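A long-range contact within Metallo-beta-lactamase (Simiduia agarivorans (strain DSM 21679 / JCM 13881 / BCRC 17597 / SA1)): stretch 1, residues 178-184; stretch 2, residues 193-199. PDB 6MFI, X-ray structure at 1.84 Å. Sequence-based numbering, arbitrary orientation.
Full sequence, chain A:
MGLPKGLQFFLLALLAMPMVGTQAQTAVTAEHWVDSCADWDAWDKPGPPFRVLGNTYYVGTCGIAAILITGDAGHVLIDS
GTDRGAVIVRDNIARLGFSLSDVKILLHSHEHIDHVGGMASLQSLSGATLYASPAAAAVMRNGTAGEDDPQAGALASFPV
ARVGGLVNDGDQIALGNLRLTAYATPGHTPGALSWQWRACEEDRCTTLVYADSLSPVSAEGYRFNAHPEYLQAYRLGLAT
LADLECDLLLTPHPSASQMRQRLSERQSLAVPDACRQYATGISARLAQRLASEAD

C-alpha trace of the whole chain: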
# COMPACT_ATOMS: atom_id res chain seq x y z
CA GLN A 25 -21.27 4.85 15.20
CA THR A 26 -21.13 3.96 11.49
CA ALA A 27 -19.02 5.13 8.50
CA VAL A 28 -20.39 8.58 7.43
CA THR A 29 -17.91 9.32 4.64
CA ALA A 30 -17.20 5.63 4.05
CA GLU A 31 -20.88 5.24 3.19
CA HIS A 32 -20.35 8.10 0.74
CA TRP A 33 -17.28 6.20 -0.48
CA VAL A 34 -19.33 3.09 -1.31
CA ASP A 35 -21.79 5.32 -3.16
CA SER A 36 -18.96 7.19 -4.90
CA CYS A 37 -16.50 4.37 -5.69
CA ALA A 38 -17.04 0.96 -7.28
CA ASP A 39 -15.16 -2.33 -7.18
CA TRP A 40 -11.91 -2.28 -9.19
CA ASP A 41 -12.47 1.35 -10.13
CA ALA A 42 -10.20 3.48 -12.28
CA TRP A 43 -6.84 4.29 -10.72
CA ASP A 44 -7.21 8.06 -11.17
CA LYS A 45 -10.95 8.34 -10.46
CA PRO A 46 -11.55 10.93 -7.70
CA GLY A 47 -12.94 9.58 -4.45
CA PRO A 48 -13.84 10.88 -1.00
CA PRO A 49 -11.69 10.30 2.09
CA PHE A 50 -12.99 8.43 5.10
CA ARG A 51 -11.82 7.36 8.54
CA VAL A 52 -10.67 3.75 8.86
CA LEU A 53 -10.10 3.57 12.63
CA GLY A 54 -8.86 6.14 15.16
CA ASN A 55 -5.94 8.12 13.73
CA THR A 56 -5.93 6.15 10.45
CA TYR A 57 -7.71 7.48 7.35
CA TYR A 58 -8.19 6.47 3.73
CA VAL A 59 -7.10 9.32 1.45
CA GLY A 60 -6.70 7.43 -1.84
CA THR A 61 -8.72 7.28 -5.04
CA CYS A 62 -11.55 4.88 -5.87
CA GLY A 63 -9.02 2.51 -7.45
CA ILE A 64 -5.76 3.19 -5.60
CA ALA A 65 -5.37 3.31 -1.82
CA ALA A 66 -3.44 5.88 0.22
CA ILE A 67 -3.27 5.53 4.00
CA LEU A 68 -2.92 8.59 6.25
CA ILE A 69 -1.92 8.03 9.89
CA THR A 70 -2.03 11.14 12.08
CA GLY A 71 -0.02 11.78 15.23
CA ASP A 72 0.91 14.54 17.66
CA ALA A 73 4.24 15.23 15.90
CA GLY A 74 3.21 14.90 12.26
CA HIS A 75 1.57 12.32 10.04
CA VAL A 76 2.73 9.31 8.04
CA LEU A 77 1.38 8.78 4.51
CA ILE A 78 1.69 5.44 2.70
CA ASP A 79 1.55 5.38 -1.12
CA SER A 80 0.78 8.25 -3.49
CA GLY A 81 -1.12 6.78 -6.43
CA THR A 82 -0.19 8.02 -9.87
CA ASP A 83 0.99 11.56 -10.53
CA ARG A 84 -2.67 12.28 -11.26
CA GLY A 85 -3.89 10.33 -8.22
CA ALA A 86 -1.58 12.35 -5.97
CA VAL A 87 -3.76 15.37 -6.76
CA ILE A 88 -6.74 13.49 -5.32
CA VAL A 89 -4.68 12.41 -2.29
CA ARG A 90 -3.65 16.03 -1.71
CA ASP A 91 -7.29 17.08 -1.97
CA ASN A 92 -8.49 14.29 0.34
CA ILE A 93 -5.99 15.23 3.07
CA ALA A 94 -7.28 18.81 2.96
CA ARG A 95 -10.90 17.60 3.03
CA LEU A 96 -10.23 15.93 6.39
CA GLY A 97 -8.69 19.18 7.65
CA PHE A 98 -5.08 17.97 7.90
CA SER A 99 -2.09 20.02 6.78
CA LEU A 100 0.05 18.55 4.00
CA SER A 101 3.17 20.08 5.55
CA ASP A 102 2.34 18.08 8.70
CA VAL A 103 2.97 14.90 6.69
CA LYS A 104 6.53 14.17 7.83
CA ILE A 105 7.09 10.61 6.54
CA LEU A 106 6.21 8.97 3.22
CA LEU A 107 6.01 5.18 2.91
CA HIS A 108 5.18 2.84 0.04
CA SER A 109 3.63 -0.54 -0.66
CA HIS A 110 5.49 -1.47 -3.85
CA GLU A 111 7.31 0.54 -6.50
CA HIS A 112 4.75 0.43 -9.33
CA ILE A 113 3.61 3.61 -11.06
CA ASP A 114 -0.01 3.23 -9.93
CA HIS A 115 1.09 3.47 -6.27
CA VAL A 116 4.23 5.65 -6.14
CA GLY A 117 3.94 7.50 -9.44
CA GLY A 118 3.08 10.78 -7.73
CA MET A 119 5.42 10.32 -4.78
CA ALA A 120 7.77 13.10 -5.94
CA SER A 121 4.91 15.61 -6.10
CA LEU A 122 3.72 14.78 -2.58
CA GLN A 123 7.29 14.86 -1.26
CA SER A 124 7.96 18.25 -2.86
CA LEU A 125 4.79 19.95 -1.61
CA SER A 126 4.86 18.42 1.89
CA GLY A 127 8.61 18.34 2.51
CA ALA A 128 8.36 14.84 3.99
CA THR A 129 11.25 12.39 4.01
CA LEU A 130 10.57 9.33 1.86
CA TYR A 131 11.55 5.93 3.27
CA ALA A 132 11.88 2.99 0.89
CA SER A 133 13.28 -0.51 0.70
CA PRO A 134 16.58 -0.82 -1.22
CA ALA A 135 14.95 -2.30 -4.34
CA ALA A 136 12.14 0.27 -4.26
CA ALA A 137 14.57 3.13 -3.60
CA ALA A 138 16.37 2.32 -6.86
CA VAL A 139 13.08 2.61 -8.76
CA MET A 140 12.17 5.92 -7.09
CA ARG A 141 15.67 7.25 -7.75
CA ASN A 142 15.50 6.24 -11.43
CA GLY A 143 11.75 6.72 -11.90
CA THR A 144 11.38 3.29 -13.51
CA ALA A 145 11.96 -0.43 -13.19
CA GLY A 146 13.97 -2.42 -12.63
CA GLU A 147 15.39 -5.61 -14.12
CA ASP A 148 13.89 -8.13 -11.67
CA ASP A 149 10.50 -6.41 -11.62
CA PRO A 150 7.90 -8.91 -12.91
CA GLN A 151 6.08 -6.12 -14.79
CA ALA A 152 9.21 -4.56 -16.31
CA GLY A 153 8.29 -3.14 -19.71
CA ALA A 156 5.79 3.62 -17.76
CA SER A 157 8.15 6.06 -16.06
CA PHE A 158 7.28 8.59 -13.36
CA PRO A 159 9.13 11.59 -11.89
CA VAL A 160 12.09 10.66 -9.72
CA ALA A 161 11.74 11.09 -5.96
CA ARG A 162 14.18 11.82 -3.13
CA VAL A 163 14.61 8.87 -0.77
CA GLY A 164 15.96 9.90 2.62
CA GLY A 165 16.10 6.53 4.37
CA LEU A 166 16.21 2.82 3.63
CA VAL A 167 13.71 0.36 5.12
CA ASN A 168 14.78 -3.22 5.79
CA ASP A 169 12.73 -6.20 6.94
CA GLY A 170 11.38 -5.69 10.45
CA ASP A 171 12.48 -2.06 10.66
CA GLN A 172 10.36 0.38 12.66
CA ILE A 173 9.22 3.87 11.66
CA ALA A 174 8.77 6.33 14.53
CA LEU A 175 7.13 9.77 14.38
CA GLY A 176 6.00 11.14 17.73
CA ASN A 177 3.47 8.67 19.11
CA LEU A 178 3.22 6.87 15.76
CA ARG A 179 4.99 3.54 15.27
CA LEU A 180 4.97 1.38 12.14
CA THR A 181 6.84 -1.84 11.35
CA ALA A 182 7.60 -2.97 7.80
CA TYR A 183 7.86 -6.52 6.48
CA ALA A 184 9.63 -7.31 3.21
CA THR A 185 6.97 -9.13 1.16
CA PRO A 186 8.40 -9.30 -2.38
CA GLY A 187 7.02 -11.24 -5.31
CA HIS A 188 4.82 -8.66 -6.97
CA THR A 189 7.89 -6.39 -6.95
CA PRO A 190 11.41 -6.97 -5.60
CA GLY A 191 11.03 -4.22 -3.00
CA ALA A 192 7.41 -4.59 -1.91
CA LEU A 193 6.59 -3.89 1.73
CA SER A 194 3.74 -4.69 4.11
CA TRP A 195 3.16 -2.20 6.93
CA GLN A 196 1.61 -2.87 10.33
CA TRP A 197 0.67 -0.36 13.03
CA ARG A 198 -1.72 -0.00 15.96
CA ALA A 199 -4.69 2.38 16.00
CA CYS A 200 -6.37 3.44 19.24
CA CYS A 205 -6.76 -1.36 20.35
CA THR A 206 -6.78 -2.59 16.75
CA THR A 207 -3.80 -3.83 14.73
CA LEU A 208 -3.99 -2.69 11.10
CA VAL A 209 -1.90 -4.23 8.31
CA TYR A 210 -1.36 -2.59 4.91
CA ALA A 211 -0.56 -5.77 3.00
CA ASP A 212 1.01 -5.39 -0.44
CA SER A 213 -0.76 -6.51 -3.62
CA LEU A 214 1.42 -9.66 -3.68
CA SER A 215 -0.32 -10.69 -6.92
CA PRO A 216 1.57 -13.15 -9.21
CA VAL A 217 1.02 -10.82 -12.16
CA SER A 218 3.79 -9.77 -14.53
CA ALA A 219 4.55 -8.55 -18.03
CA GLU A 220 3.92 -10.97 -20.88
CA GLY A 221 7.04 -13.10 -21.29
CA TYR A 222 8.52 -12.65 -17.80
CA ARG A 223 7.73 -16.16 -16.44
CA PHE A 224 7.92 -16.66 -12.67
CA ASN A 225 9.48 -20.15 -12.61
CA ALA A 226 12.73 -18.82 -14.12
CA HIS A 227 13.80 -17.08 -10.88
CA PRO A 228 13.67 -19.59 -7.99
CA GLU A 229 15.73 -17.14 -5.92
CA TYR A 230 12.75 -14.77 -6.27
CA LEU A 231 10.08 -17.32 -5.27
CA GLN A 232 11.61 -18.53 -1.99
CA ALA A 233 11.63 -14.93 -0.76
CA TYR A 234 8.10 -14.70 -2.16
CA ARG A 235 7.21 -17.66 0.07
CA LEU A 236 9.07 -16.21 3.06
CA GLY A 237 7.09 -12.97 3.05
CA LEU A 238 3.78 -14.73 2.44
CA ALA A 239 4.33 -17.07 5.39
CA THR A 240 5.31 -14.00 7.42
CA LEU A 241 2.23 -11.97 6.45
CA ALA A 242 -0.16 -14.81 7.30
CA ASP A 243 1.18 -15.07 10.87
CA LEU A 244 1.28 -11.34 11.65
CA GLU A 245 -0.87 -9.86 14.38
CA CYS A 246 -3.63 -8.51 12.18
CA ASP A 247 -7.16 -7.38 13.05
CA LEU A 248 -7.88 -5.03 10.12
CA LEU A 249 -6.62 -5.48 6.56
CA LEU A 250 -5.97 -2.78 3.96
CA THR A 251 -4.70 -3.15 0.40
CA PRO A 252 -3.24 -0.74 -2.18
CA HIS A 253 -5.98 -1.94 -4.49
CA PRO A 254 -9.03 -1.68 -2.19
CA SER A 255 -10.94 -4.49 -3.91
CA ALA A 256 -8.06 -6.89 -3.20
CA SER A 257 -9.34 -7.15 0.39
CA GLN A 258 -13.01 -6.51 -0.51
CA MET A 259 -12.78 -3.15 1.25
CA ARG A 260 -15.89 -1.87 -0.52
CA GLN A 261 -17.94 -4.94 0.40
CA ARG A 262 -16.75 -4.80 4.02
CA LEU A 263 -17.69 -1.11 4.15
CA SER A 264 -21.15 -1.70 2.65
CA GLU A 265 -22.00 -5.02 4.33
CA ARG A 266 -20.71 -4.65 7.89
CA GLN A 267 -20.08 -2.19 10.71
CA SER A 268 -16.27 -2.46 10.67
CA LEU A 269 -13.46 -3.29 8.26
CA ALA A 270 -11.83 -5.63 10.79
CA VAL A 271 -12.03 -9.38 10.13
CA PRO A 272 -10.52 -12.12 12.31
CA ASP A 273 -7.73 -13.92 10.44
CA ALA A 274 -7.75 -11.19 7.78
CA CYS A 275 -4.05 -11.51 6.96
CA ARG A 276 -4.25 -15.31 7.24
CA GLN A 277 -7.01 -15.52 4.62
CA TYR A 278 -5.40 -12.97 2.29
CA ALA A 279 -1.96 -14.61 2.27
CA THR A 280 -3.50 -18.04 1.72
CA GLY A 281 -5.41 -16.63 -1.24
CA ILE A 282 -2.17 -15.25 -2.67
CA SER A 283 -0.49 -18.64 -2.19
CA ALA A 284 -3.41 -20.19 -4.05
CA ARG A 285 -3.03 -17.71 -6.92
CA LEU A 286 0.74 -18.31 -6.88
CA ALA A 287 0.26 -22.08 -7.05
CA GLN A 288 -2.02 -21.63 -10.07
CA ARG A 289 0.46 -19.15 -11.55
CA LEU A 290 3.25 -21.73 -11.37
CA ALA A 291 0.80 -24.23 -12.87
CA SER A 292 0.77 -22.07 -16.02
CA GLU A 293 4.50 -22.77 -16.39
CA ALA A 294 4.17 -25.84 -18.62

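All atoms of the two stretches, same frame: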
# COMPACT_ATOMS: atom_id res chain seq x y z
N LEU A 178 3.47 7.85 16.80
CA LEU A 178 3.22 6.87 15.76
C LEU A 178 4.37 5.86 15.67
O LEU A 178 5.54 6.20 15.88
CB LEU A 178 3.03 7.55 14.41
CG LEU A 178 2.04 8.72 14.42
CD1 LEU A 178 2.03 9.44 13.08
CD2 LEU A 178 0.65 8.21 14.78
N ARG A 179 4.01 4.62 15.35
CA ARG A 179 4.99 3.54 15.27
C ARG A 179 4.51 2.51 14.27
O ARG A 179 3.47 1.88 14.47
CB ARG A 179 5.20 2.91 16.65
CG ARG A 179 5.97 1.60 16.63
CD ARG A 179 6.90 1.51 17.83
NE ARG A 179 7.46 0.17 17.97
CZ ARG A 179 7.15 -0.68 18.94
NH1 ARG A 179 6.27 -0.32 19.87
NH2 ARG A 179 7.72 -1.87 19.00
N LEU A 180 5.27 2.34 13.19
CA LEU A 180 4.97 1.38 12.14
C LEU A 180 6.15 0.42 11.96
O LEU A 180 7.31 0.81 12.11
CB LEU A 180 4.68 2.07 10.80
CG LEU A 180 3.70 3.24 10.78
CD1 LEU A 180 4.42 4.57 10.93
CD2 LEU A 180 2.88 3.21 9.50
N THR A 181 5.84 -0.83 11.64
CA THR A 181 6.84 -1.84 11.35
C THR A 181 6.61 -2.38 9.95
O THR A 181 5.48 -2.71 9.58
CB THR A 181 6.79 -2.98 12.38
OG1 THR A 181 6.95 -2.45 13.70
CG2 THR A 181 7.90 -3.99 12.11
N ALA A 182 7.68 -2.47 9.17
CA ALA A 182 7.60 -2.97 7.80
C ALA A 182 8.03 -4.43 7.73
O ALA A 182 8.81 -4.91 8.56
CB ALA A 182 8.48 -2.14 6.86
N TYR A 183 7.51 -5.13 6.73
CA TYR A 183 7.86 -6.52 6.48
C TYR A 183 8.09 -6.68 4.98
O TYR A 183 7.18 -6.42 4.18
CB TYR A 183 6.76 -7.47 6.97
CG TYR A 183 6.47 -7.34 8.44
CD1 TYR A 183 7.21 -8.04 9.38
CD2 TYR A 183 5.45 -6.51 8.90
CE1 TYR A 183 6.94 -7.93 10.74
CE2 TYR A 183 5.18 -6.38 10.24
CZ TYR A 183 5.93 -7.09 11.16
OH TYR A 183 5.66 -6.97 12.50
N ALA A 184 9.29 -7.10 4.61
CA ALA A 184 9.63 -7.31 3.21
C ALA A 184 8.80 -8.46 2.65
O ALA A 184 9.04 -9.62 2.99
CB ALA A 184 11.12 -7.58 3.06
N LEU A 193 6.64 -3.92 0.28
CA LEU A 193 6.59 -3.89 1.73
C LEU A 193 5.15 -4.04 2.21
O LEU A 193 4.20 -3.66 1.52
CB LEU A 193 7.18 -2.58 2.28
CG LEU A 193 8.68 -2.34 2.11
CD1 LEU A 193 9.09 -1.06 2.82
CD2 LEU A 193 9.48 -3.52 2.63
N SER A 194 5.01 -4.62 3.40
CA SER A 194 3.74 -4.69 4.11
C SER A 194 3.90 -4.01 5.46
O SER A 194 4.80 -4.37 6.23
CB SER A 194 3.27 -6.13 4.28
OG SER A 194 3.06 -6.76 3.03
N TRP A 195 3.05 -3.03 5.74
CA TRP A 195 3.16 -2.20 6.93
C TRP A 195 2.11 -2.60 7.96
O TRP A 195 0.99 -2.97 7.61
CB TRP A 195 3.02 -0.72 6.57
CG TRP A 195 4.18 -0.20 5.79
CD1 TRP A 195 4.28 -0.09 4.44
CD2 TRP A 195 5.42 0.29 6.32
NE1 TRP A 195 5.50 0.44 4.09
CE2 TRP A 195 6.22 0.67 5.23
CE3 TRP A 195 5.93 0.43 7.62
CZ2 TRP A 195 7.50 1.20 5.39
CZ3 TRP A 195 7.20 0.95 7.77
CH2 TRP A 195 7.98 1.33 6.67
N GLN A 196 2.49 -2.50 9.23
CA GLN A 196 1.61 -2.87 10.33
C GLN A 196 1.78 -1.87 11.46
O GLN A 196 2.91 -1.60 11.90
CB GLN A 196 1.92 -4.29 10.82
CG GLN A 196 1.57 -4.55 12.28
CD GLN A 196 2.37 -5.70 12.86
OE1 GLN A 196 3.58 -5.59 13.07
NE2 GLN A 196 1.69 -6.81 13.13
N TRP A 197 0.66 -1.32 11.93
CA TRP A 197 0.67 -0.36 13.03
C TRP A 197 -0.57 -0.60 13.89
O TRP A 197 -1.47 -1.36 13.53
CB TRP A 197 0.70 1.08 12.52
CG TRP A 197 -0.52 1.47 11.74
CD1 TRP A 197 -1.61 2.15 12.20
CD2 TRP A 197 -0.78 1.19 10.35
NE1 TRP A 197 -2.52 2.32 11.19
CE2 TRP A 197 -2.04 1.74 10.04
CE3 TRP A 197 -0.06 0.54 9.35
CZ2 TRP A 197 -2.60 1.65 8.77
CZ3 TRP A 197 -0.62 0.45 8.08
CH2 TRP A 197 -1.88 1.00 7.81
N ARG A 198 -0.60 0.07 15.04
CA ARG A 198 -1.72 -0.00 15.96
C ARG A 198 -2.49 1.31 15.95
O ARG A 198 -1.89 2.39 15.91
CB ARG A 198 -1.25 -0.32 17.38
CG ARG A 198 -0.71 -1.73 17.56
CD ARG A 198 -0.81 -2.19 19.01
NE ARG A 198 -0.19 -1.26 19.95
CZ ARG A 198 -0.86 -0.38 20.68
NH1 ARG A 198 -2.18 -0.30 20.59
NH2 ARG A 198 -0.21 0.43 21.51
N ALA A 199 -3.81 1.22 15.99
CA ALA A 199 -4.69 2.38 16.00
C ALA A 199 -5.58 2.32 17.23
O ALA A 199 -6.28 1.32 17.45
CB ALA A 199 -5.54 2.44 14.72
O HOH W 1 1.57 1.31 16.28

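What holds the two strands in register? They run antiparallel, at 153° between their directions, and two pairs carry the backbone ladder. T181 and Q196 exchange hydrogen bonds both ways, T181 N to Q196 O and Q196 N to T181 O, each 3.0 Å. Y183 and S194 repeat the pattern, with Y183 N to S194 O and S194 N to Y183 O both at 2.9 Å. Between these pairs the CA of A182 lies 3.5 Å from S194 O, a CA-H...O contact that adds to the close packing of the backbones.

Why does Y183 lose more surface to the other strand than any other residue? Its chi1 of -58° (m) lets the side chain lean across the neighbouring strand, and its hydroxyl passes S194 to reach Q196, two residues farther along and on the same face. There Y183 OH donates a hydrogen bond to Q196 OE1 at 2.6 Å, a short one. Q196, second in covered area, answers with an extended chain (chi1 and chi2 both t) whose end also comes nearer the opposing strand. The result is a diagonal link on the face shared with T181 and S194, while Q196 NE2 is satisfied elsewhere in the structure.

What does W195 do on the other face? Its indole swings over its partner A182, whose CB sits 3.5 Å from the centroid of the six-membered ring of W195 and only 12° off the ring normal, a clear CH-pi contact. The small methyl can thus lie directly against the ring. L180 extends this apolar patch, its CB 3.8 Å from W195 CE3.

How do the strands stay connected near R179? A water bridges them instead of a direct bond: it donates to R179 O at 2.7 Å and accepts from R198 N at 2.8 Å, while those two atoms, R179 O and R198 N, stand 4.5 Å apart.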